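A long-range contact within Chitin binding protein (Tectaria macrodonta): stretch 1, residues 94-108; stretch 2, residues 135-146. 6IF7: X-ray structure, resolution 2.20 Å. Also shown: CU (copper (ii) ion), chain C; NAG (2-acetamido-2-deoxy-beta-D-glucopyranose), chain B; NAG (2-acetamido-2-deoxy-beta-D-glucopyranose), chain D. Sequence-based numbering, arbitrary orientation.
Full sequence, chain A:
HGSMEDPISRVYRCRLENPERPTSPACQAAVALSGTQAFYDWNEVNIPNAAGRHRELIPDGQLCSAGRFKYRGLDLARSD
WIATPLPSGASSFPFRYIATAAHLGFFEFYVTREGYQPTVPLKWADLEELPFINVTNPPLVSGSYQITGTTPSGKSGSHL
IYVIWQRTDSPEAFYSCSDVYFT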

ATOM      1  N   PRO A  94       9.931  12.223  -0.317  1.00 25.54           N
ATOM      2  CA  PRO A  94      10.337  11.515   0.908  1.00 25.38           C
ATOM      3  C   PRO A  94       9.426  10.322   1.220  1.00 26.10           C
ATOM      4  O   PRO A  94       8.486  10.439   2.025  1.00 27.80           O
ATOM      5  CB  PRO A  94      10.275  12.605   1.994  1.00 24.32           C
ATOM      6  CG  PRO A  94       9.281  13.584   1.498  1.00 25.23           C
ATOM      7  CD  PRO A  94       9.234  13.495  -0.006  1.00 25.03           C
ATOM      8  N   PHE A  95       9.691   9.193   0.557  1.00 26.07           N
ATOM      9  CA  PHE A  95       8.939   7.968   0.824  1.00 25.93           C
ATOM     10  C   PHE A  95       9.268   7.450   2.232  1.00 27.21           C
ATOM     11  O   PHE A  95      10.461   7.363   2.626  1.00 24.91           O
ATOM     12  CB  PHE A  95       9.195   6.851  -0.193  1.00 25.17           C
ATOM     13  CG  PHE A  95       8.844   7.202  -1.612  1.00 26.49           C
ATOM     14  CD1 PHE A  95       7.526   7.142  -2.058  1.00 26.38           C
ATOM     15  CD2 PHE A  95       9.847   7.574  -2.522  1.00 28.41           C
ATOM     16  CE1 PHE A  95       7.200   7.450  -3.373  1.00 26.16           C
ATOM     17  CE2 PHE A  95       9.531   7.880  -3.835  1.00 26.95           C
ATOM     18  CZ  PHE A  95       8.211   7.820  -4.253  1.00 27.14           C
ATOM     19  N   ARG A  96       8.208   7.097   2.974  1.00 27.51           N
ATOM     20  CA  ARG A  96       8.351   6.561   4.337  1.00 27.35           C
ATOM     21  C   ARG A  96       7.461   5.354   4.511  1.00 27.09           C
ATOM     22  O   ARG A  96       6.318   5.388   4.094  1.00 26.02           O
ATOM     23  CB  ARG A  96       7.974   7.609   5.375  1.00 26.78           C
ATOM     24  CG  ARG A  96       8.732   8.922   5.263  1.00 26.96           C
ATOM     25  CD  ARG A  96      10.158   8.800   5.749  1.00 28.15           C
ATOM     26  NE  ARG A  96      10.854  10.091   5.653  1.00 28.36           N
ATOM     27  CZ  ARG A  96      11.657  10.496   4.653  1.00 28.13           C
ATOM     28  NH1 ARG A  96      11.940   9.728   3.587  1.00 27.64           N
ATOM     29  NH2 ARG A  96      12.216  11.699   4.732  1.00 27.42           N
ATOM     30  N   TYR A  97       8.010   4.295   5.118  1.00 28.27           N
ATOM     31  CA  TYR A  97       7.273   3.077   5.504  1.00 26.93           C
ATOM     32  C   TYR A  97       7.435   2.954   7.005  1.00 26.09           C
ATOM     33  O   TYR A  97       8.555   2.709   7.504  1.00 25.25           O
ATOM     34  CB  TYR A  97       7.856   1.828   4.812  1.00 26.31           C
ATOM     35  CG  TYR A  97       7.009   0.568   4.958  1.00 27.54           C
ATOM     36  CD1 TYR A  97       6.948  -0.152   6.154  1.00 26.94           C
ATOM     37  CD2 TYR A  97       6.268   0.097   3.886  1.00 28.54           C
ATOM     38  CE1 TYR A  97       6.161  -1.276   6.264  1.00 27.14           C
ATOM     39  CE2 TYR A  97       5.491  -1.031   3.990  1.00 27.65           C
ATOM     40  CZ  TYR A  97       5.435  -1.706   5.171  1.00 28.13           C
ATOM     41  OH  TYR A  97       4.644  -2.833   5.203  1.00 32.38           O
ATOM     42  N   ILE A  98       6.327   3.122   7.721  1.00 25.54           N
ATOM     43  CA  ILE A  98       6.346   3.067   9.189  1.00 26.20           C
ATOM     44  C   ILE A  98       6.366   1.602   9.623  1.00 27.33           C
ATOM     45  O   ILE A  98       5.537   0.780   9.175  1.00 26.40           O
ATOM     46  CB  ILE A  98       5.198   3.865   9.885  1.00 26.94           C
ATOM     47  CG1 ILE A  98       5.317   3.756  11.428  1.00 27.08           C
ATOM     48  CG2 ILE A  98       3.808   3.396   9.462  1.00 27.61           C
ATOM     49  CD1 ILE A  98       4.464   4.756  12.191  1.00 26.76           C
ATOM     50  N   ALA A  99       7.340   1.287  10.467  1.00 28.11           N
ATOM     51  CA  ALA A  99       7.545  -0.062  10.949  1.00 29.98           C
ATOM     52  C   ALA A  99       7.367  -0.054  12.467  1.00 31.72           C
ATOM     53  O   ALA A  99       8.164   0.539  13.183  1.00 31.03           O
ATOM     54  CB  ALA A  99       8.927  -0.564  10.558  1.00 29.37           C
ATOM     55  N   THR A 100       6.288  -0.691  12.935  1.00 33.20           N
ATOM     56  CA  THR A 100       6.087  -0.981  14.363  1.00 32.39           C
ATOM     57  C   THR A 100       7.124  -2.017  14.854  1.00 32.60           C
ATOM     58  O   THR A 100       7.497  -2.015  16.016  1.00 31.08           O
ATOM     59  CB  THR A 100       4.657  -1.502  14.649  1.00 31.89           C
ATOM     60  OG1 THR A 100       4.428  -2.707  13.917  1.00 34.90           O
ATOM     61  CG2 THR A 100       3.613  -0.485  14.227  1.00 32.22           C
ATOM     62  N   ALA A 101       7.558  -2.895  13.960  1.00 33.70           N
ATOM     63  CA  ALA A 101       8.675  -3.815  14.194  1.00 35.75           C
ATOM     64  C   ALA A 101       9.461  -3.933  12.894  1.00 33.91           C
ATOM     65  O   ALA A 101       8.913  -4.377  11.876  1.00 35.52           O
ATOM     66  CB  ALA A 101       8.154  -5.192  14.614  1.00 36.78           C
ATOM     67  N   ALA A 102      10.720  -3.503  12.925  1.00 34.60           N
ATOM     68  CA  ALA A 102      11.604  -3.567  11.755  1.00 33.82           C
ATOM     69  C   ALA A 102      11.919  -5.022  11.443  1.00 34.86           C
ATOM     70  O   ALA A 102      11.862  -5.870  12.333  1.00 33.06           O
ATOM     71  CB  ALA A 102      12.883  -2.792  12.011  1.00 34.02           C
ATOM     72  N   HIS A 103      12.222  -5.312  10.179  1.00 33.19           N
ATOM     73  CA  HIS A 103      12.626  -6.662   9.763  1.00 33.30           C
ATOM     74  C   HIS A 103      13.717  -6.583   8.726  1.00 32.19           C
ATOM     75  O   HIS A 103      13.876  -5.563   8.064  1.00 30.67           O
ATOM     76  CB  HIS A 103      11.473  -7.497   9.170  1.00 34.23           C
ATOM     77  CG  HIS A 103      10.374  -7.805  10.136  1.00 37.17           C
ATOM     78  ND1 HIS A 103      10.608  -8.213  11.429  1.00 36.74           N
ATOM     79  CD2 HIS A 103       9.027  -7.765   9.993  1.00 38.52           C
ATOM     80  CE1 HIS A 103       9.456  -8.403  12.045  1.00 38.51           C
ATOM     81  NE2 HIS A 103       8.479  -8.137  11.196  1.00 37.60           N
ATOM     82  N   LEU A 104      14.446  -7.693   8.586  1.00 32.43           N
ATOM     83  CA  LEU A 104      15.320  -7.921   7.451  1.00 33.67           C
ATOM     84  C   LEU A 104      14.417  -8.196   6.265  1.00 32.79           C
ATOM     85  O   LEU A 104      13.673  -9.180   6.267  1.00 34.49           O
ATOM     86  CB  LEU A 104      16.239  -9.116   7.681  1.00 35.40           C
ATOM     87  CG  LEU A 104      17.226  -8.950   8.828  1.00 37.59           C
ATOM     88  CD1 LEU A 104      17.805 -10.309   9.230  1.00 40.02           C
ATOM     89  CD2 LEU A 104      18.310  -7.954   8.435  1.00 37.46           C
ATOM     90  N   GLY A 105      14.474  -7.328   5.258  1.00 29.87           N
ATOM     91  CA  GLY A 105      13.654  -7.519   4.059  1.00 29.01           C
ATOM     92  C   GLY A 105      13.888  -6.448   3.012  1.00 27.29           C
ATOM     93  O   GLY A 105      14.683  -5.533   3.204  1.00 25.42           O
ATOM     94  N   PHE A 106      13.182  -6.583   1.899  1.00 27.03           N
ATOM     95  CA  PHE A 106      13.258  -5.606   0.808  1.00 26.65           C
ATOM     96  C   PHE A 106      11.876  -5.152   0.391  1.00 25.14           C
ATOM     97  O   PHE A 106      10.896  -5.889   0.534  1.00 24.33           O
ATOM     98  CB  PHE A 106      14.031  -6.167  -0.399  1.00 26.21           C
ATOM     99  CG  PHE A 106      13.398  -7.371  -1.056  1.00 26.53           C
ATOM    100  CD1 PHE A 106      12.441  -7.223  -2.068  1.00 25.76           C
ATOM    101  CD2 PHE A 106      13.822  -8.658  -0.733  1.00 26.94           C
ATOM    102  CE1 PHE A 106      11.896  -8.332  -2.698  1.00 26.23           C
ATOM    103  CE2 PHE A 106      13.279  -9.777  -1.372  1.00 26.99           C
ATOM    104  CZ  PHE A 106      12.311  -9.615  -2.350  1.00 26.52           C
ATOM    105  N   PHE A 107      11.825  -3.940  -0.134  1.00 23.63           N
ATOM    106  CA  PHE A 107      10.591  -3.306  -0.531  1.00 24.29           C
ATOM    107  C   PHE A 107      10.556  -3.122  -2.035  1.00 25.64           C
ATOM    108  O   PHE A 107      11.417  -2.422  -2.587  1.00 26.24           O
ATOM    109  CB  PHE A 107      10.468  -1.919   0.106  1.00 23.33           C
ATOM    110  CG  PHE A 107      10.424  -1.933   1.606  1.00 24.04           C
ATOM    111  CD1 PHE A 107      11.595  -1.981   2.357  1.00 24.90           C
ATOM    112  CD2 PHE A 107       9.201  -1.868   2.286  1.00 24.63           C
ATOM    113  CE1 PHE A 107      11.549  -1.973   3.754  1.00 24.72           C
ATOM    114  CE2 PHE A 107       9.157  -1.871   3.672  1.00 23.94           C
ATOM    115  CZ  PHE A 107      10.326  -1.917   4.404  1.00 24.61           C
ATOM    116  N   GLU A 108       9.532  -3.686  -2.676  1.00 24.89           N
ATOM    117  CA  GLU A 108       9.235  -3.417  -4.085  1.00 24.87           C
ATOM    118  C   GLU A 108       8.095  -2.398  -4.190  1.00 24.95           C
ATOM    119  O   GLU A 108       7.043  -2.588  -3.583  1.00 24.81           O
ATOM    120  CB  GLU A 108       8.833  -4.709  -4.800  1.00 26.00           C
ATOM    121  CG  GLU A 108       9.904  -5.788  -4.854  1.00 26.92           C
ATOM    122  CD  GLU A 108       9.389  -7.115  -5.412  1.00 28.94           C
ATOM    123  OE1 GLU A 108       8.167  -7.192  -5.748  1.00 31.04           O
ATOM    124  OE2 GLU A 108      10.221  -8.057  -5.541  1.00 26.29           O
ATOM    125  N   VAL A 135      14.389  -1.948  -2.888  1.00 26.72           N
ATOM    126  CA  VAL A 135      15.411  -1.574  -1.913  1.00 26.35           C
ATOM    127  C   VAL A 135      15.459  -2.542  -0.719  1.00 26.65           C
ATOM    128  O   VAL A 135      14.437  -2.861  -0.111  1.00 27.77           O
ATOM    129  CB  VAL A 135      15.242  -0.096  -1.473  1.00 25.58           C
ATOM    130  CG1 VAL A 135      13.935   0.133  -0.729  1.00 27.06           C
ATOM    131  CG2 VAL A 135      16.430   0.358  -0.631  1.00 25.93           C
ATOM    132  N   THR A 136      16.663  -3.004  -0.405  1.00 26.43           N
ATOM    133  CA  THR A 136      16.902  -3.930   0.709  1.00 26.84           C
ATOM    134  C   THR A 136      17.384  -3.176   1.912  1.00 26.22           C
ATOM    135  O   THR A 136      18.403  -2.471   1.825  1.00 26.71           O
ATOM    136  CB  THR A 136      17.967  -4.973   0.345  1.00 25.63           C
ATOM    137  OG1 THR A 136      17.442  -5.814  -0.679  1.00 25.46           O
ATOM    138  CG2 THR A 136      18.349  -5.837   1.559  1.00 26.93           C
ATOM    139  N   ASN A 137      16.675  -3.355   3.030  1.00 26.33           N
ATOM    140  CA  ASN A 137      17.055  -2.776   4.338  1.00 28.39           C
ATOM    141  C   ASN A 137      17.476  -1.322   4.244  1.00 29.10           C
ATOM    142  O   ASN A 137      18.627  -0.961   4.532  1.00 29.65           O
ATOM    143  CB  ASN A 137      18.133  -3.638   5.017  1.00 29.81           C
ATOM    144  CG  ASN A 137      17.614  -5.031   5.338  1.00 29.21           C
ATOM    145  OD1 ASN A 137      16.521  -5.191   5.895  1.00 29.99           O
ATOM    146  ND2 ASN A 137      18.353  -6.033   4.944  1.00 30.01           N
ATOM    147  N   PRO A 138      16.538  -0.478   3.808  1.00 28.21           N
ATOM    148  CA  PRO A 138      16.824   0.946   3.753  1.00 28.77           C
ATOM    149  C   PRO A 138      16.997   1.523   5.161  1.00 29.10           C
ATOM    150  O   PRO A 138      16.636   0.854   6.124  1.00 30.21           O
ATOM    151  CB  PRO A 138      15.584   1.513   3.062  1.00 29.21           C
ATOM    152  CG  PRO A 138      14.488   0.537   3.370  1.00 28.96           C
ATOM    153  CD  PRO A 138      15.169  -0.792   3.354  1.00 28.51           C
ATOM    154  N   PRO A 139      17.529   2.752   5.287  1.00 28.76           N
ATOM    155  CA  PRO A 139      17.753   3.303   6.626  1.00 29.65           C
ATOM    156  C   PRO A 139      16.460   3.410   7.442  1.00 30.36           C
ATOM    157  O   PRO A 139      15.449   3.893   6.924  1.00 28.83           O
ATOM    158  CB  PRO A 139      18.315   4.705   6.362  1.00 27.77           C
ATOM    159  CG  PRO A 139      18.761   4.690   4.958  1.00 29.55           C
ATOM    160  CD  PRO A 139      17.852   3.733   4.240  1.00 29.34           C
ATOM    161  N   LEU A 140      16.516   2.953   8.696  1.00 29.86           N
ATOM    162  CA  LEU A 140      15.431   3.086   9.650  1.00 32.60           C
ATOM    163  C   LEU A 140      15.727   4.300  10.512  1.00 32.41           C
ATOM    164  O   LEU A 140      16.765   4.349  11.129  1.00 32.40           O
ATOM    165  CB  LEU A 140      15.358   1.831  10.509  1.00 34.18           C
ATOM    166  CG  LEU A 140      14.196   1.756  11.489  1.00 36.18           C
ATOM    167  CD1 LEU A 140      12.880   1.567  10.745  1.00 36.13           C
ATOM    168  CD2 LEU A 140      14.431   0.594  12.440  1.00 38.02           C
ATOM    169  N   VAL A 141      14.826   5.282  10.521  1.00 33.07           N
ATOM    170  CA  VAL A 141      15.013   6.552  11.230  1.00 33.46           C
ATOM    171  C   VAL A 141      13.699   6.953  11.926  1.00 34.69           C
ATOM    172  O   VAL A 141      12.686   7.158  11.261  1.00 33.86           O
ATOM    173  CB  VAL A 141      15.411   7.676  10.254  1.00 36.08           C
ATOM    174  CG1 VAL A 141      15.609   8.987  11.000  1.00 36.09           C
ATOM    175  CG2 VAL A 141      16.665   7.301   9.460  1.00 36.22           C
ATOM    176  N   SER A 142      13.733   7.077  13.257  1.00 33.96           N
ATOM    177  CA  SER A 142      12.557   7.372  14.083  1.00 31.53           C
ATOM    178  C   SER A 142      11.354   6.496  13.780  1.00 30.12           C
ATOM    179  O   SER A 142      10.266   7.004  13.574  1.00 30.07           O
ATOM    180  CB  SER A 142      12.161   8.831  13.961  1.00 31.85           C
ATOM    181  OG  SER A 142      13.244   9.628  14.343  1.00 36.82           O
ATOM    182  N   GLY A 143      11.571   5.184  13.723  1.00 29.63           N
ATOM    183  CA  GLY A 143      10.494   4.210  13.529  1.00 28.43           C
ATOM    184  C   GLY A 143      10.037   4.025  12.088  1.00 29.34           C
ATOM    185  O   GLY A 143       9.209   3.130  11.822  1.00 27.55           O
ATOM    186  N   SER A 144      10.559   4.838  11.158  1.00 27.42           N
ATOM    187  CA  SER A 144      10.206   4.719   9.738  1.00 28.75           C
ATOM    188  C   SER A 144      11.420   4.492   8.829  1.00 29.88           C
ATOM    189  O   SER A 144      12.467   5.142   8.967  1.00 29.39           O
ATOM    190  CB  SER A 144       9.472   5.956   9.257  1.00 27.37           C
ATOM    191  OG  SER A 144       8.153   5.935   9.711  1.00 27.67           O
ATOM    192  N   TYR A 145      11.239   3.579   7.874  1.00 28.86           N
ATOM    193  CA  TYR A 145      12.177   3.398   6.785  1.00 27.43           C
ATOM    194  C   TYR A 145      12.058   4.584   5.826  1.00 27.02           C
ATOM    195  O   TYR A 145      10.962   4.944   5.428  1.00 28.18           O
ATOM    196  CB  TYR A 145      11.892   2.099   6.040  1.00 26.54           C
ATOM    197  CG  TYR A 145      12.231   0.834   6.789  1.00 25.91           C
ATOM    198  CD1 TYR A 145      13.565   0.472   7.027  1.00 25.85           C
ATOM    199  CD2 TYR A 145      11.219  -0.044   7.213  1.00 26.82           C
ATOM    200  CE1 TYR A 145      13.878  -0.717   7.674  1.00 24.98           C
ATOM    201  CE2 TYR A 145      11.521  -1.234   7.865  1.00 27.16           C
ATOM    202  CZ  TYR A 145      12.844  -1.564   8.095  1.00 26.10           C
ATOM    203  OH  TYR A 145      13.105  -2.742   8.738  1.00 27.36           O
ATOM    204  N   GLN A 146      13.191   5.203   5.513  1.00 26.82           N
ATOM    205  CA  GLN A 146      13.303   6.264   4.514  1.00 26.09           C
ATOM    206  C   GLN A 146      13.795   5.642   3.213  1.00 25.39           C
ATOM    207  O   GLN A 146      14.815   4.958   3.183  1.00 23.06           O
ATOM    208  CB  GLN A 146      14.311   7.334   4.971  1.00 26.13           C
ATOM    209  CG  GLN A 146      14.029   7.863   6.365  1.00 25.95           C
ATOM    210  CD  GLN A 146      14.694   9.178   6.662  1.00 27.88           C
ATOM    211  OE1 GLN A 146      15.751   9.504   6.124  1.00 28.20           O
ATOM    212  NE2 GLN A 146      14.084   9.944   7.544  1.00 27.87           N
TER
HETATM  213 CU    CU C 250       6.479  -7.791  11.709  1.00 38.51          CU
HETATM  214  C1  NAG B   1      14.006  -6.981  -5.669  1.00 29.79           C
HETATM  215  C2  NAG B   1      13.758  -8.071  -6.708  1.00 30.92           C
HETATM  216  C3  NAG B   1      13.840  -9.405  -6.022  1.00 32.73           C
HETATM  217  C4  NAG B   1      15.198  -9.582  -5.380  1.00 34.23           C
HETATM  218  C5  NAG B   1      15.438  -8.466  -4.378  1.00 33.11           C
HETATM  219  C6  NAG B   1      16.849  -8.551  -3.833  1.00 32.63           C
HETATM  220  C7  NAG B   1      12.242  -7.657  -8.564  1.00 29.48           C
HETATM  221  C8  NAG B   1      10.812  -7.600  -8.998  1.00 30.30           C
HETATM  222  N2  NAG B   1      12.433  -7.957  -7.299  1.00 29.79           N
HETATM  223  O3  NAG B   1      13.629 -10.442  -6.995  1.00 33.63           O
HETATM  224  O4  NAG B   1      15.227 -10.857  -4.740  1.00 34.87           O
HETATM  225  O5  NAG B   1      15.269  -7.214  -5.026  1.00 31.17           O
HETATM  226  O6  NAG B   1      17.051  -7.449  -2.948  1.00 36.86           O
HETATM  227  O7  NAG B   1      13.161  -7.458  -9.318  1.00 28.02           O
HETATM  228  C1  NAG D   2      16.375 -11.637  -5.068  1.00 37.12           C
HETATM  229  C2  NAG D   2      16.427 -12.853  -4.145  1.00 40.87           C
HETATM  230  C3  NAG D   2      17.617 -13.731  -4.490  1.00 41.73           C
HETATM  231  C4  NAG D   2      17.688 -14.007  -5.984  1.00 41.81           C
HETATM  232  C5  NAG D   2      17.547 -12.737  -6.813  1.00 40.08           C
HETATM  233  C6  NAG D   2      17.635 -13.128  -8.286  1.00 39.04           C
HETATM  234  C7  NAG D   2      15.555 -12.882  -1.846  1.00 45.09           C
HETATM  235  C8  NAG D   2      15.814 -12.564  -0.409  1.00 48.21           C
HETATM  236  N2  NAG D   2      16.497 -12.504  -2.733  1.00 42.49           N
HETATM  237  O3  NAG D   2      17.422 -14.969  -3.835  1.00 40.06           O
HETATM  238  O4  NAG D   2      18.929 -14.624  -6.310  1.00 44.97           O
HETATM  239  O5  NAG D   2      16.321 -12.093  -6.421  1.00 35.70           O
HETATM  240  O6  NAG D   2      17.093 -12.114  -9.099  1.00 42.35           O
HETATM  241  O7  NAG D   2      14.537 -13.483  -2.146  1.00 47.95           O
HETATM  242  O   HOH W   1      15.815  -3.465   7.894  1.00 37.76           O

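Two antiparallel strand pairings, with loops bridged between them, join these stretches and bury 861 Å² in all. In the first, Y97 and Y145 form a closed backbone pair: Y97 N donates to Y145 O at 3.0 Å, and Y145 N to Y97 O at 2.8 Å. A99 N to G143 O, 3.0 Å, carries the ladder into the type I' turn from V141 to S144, where G143 has the positive phi that glycine accepts readily. In the second, F107 N reaches V135 O at 2.8 Å and V135 N reaches F107 O at 3.0 Å; N137 N then donates to G105 O at 3.0 Å.

Y145 is the keystone, with 127 Å² covered by the other stretch. Its chi1 of -71° (m) and chi2 of -70° lay the ring across the gap between the two ladders, so that one residue touches both. A99 CB lies 3.8 Å from Y145 CE2, and A102 CB 4.1 Å from Y145 CZ; these small methyls pack against the ring without needing a rotamer. At the far end the phenol turns polar: H103 N donates to Y145 OH at 3.1 Å, giving the amide of the loop residue H103 a partner in the side chain of a strand residue.

F107, also m at chi1 (-62°), brings its ring in from the second ladder on the same face of the sheet as Y145. Its edge points at the Y145 face, centroids 5.2 Å apart and planes at 62°, with F107 CZ 3.5 Å from Y145 CD2. Near its own plane the ring meets P138, CE1 to CD at 3.8 Å, while F107 CB rests 4.1 Å from V135 CG1. Y97, by contrast, takes t (-170°), which leads its ring away from the partner strand and leaves CB to meet Y145 CB at 4.2 Å.

N137 has positive phi (45°), a conformation asparagine tolerates well. With chi1 at -64° (m), its side chain returns to the first stretch, and OD1 accepts from G105 N at 3.0 Å. A water lies within hydrogen-bonding distance of both N137 and H103, its O 2.7 Å from N137 OD1 and 2.9 Å from H103 O.

The opposite face is more polar. R96, m at chi1 and chi2, folds its guanidinium over Q146, NH1 to CB at 3.6 Å, while NH1 also donates to F95 O at 3.0 Å. F106 takes p (63°): its CB stays 3.4 Å from T136 OG1, but its ring leads away and offers one face to the chain B NAG. H103 points away from the second stretch, its NE2 binding copper at 2.1 Å.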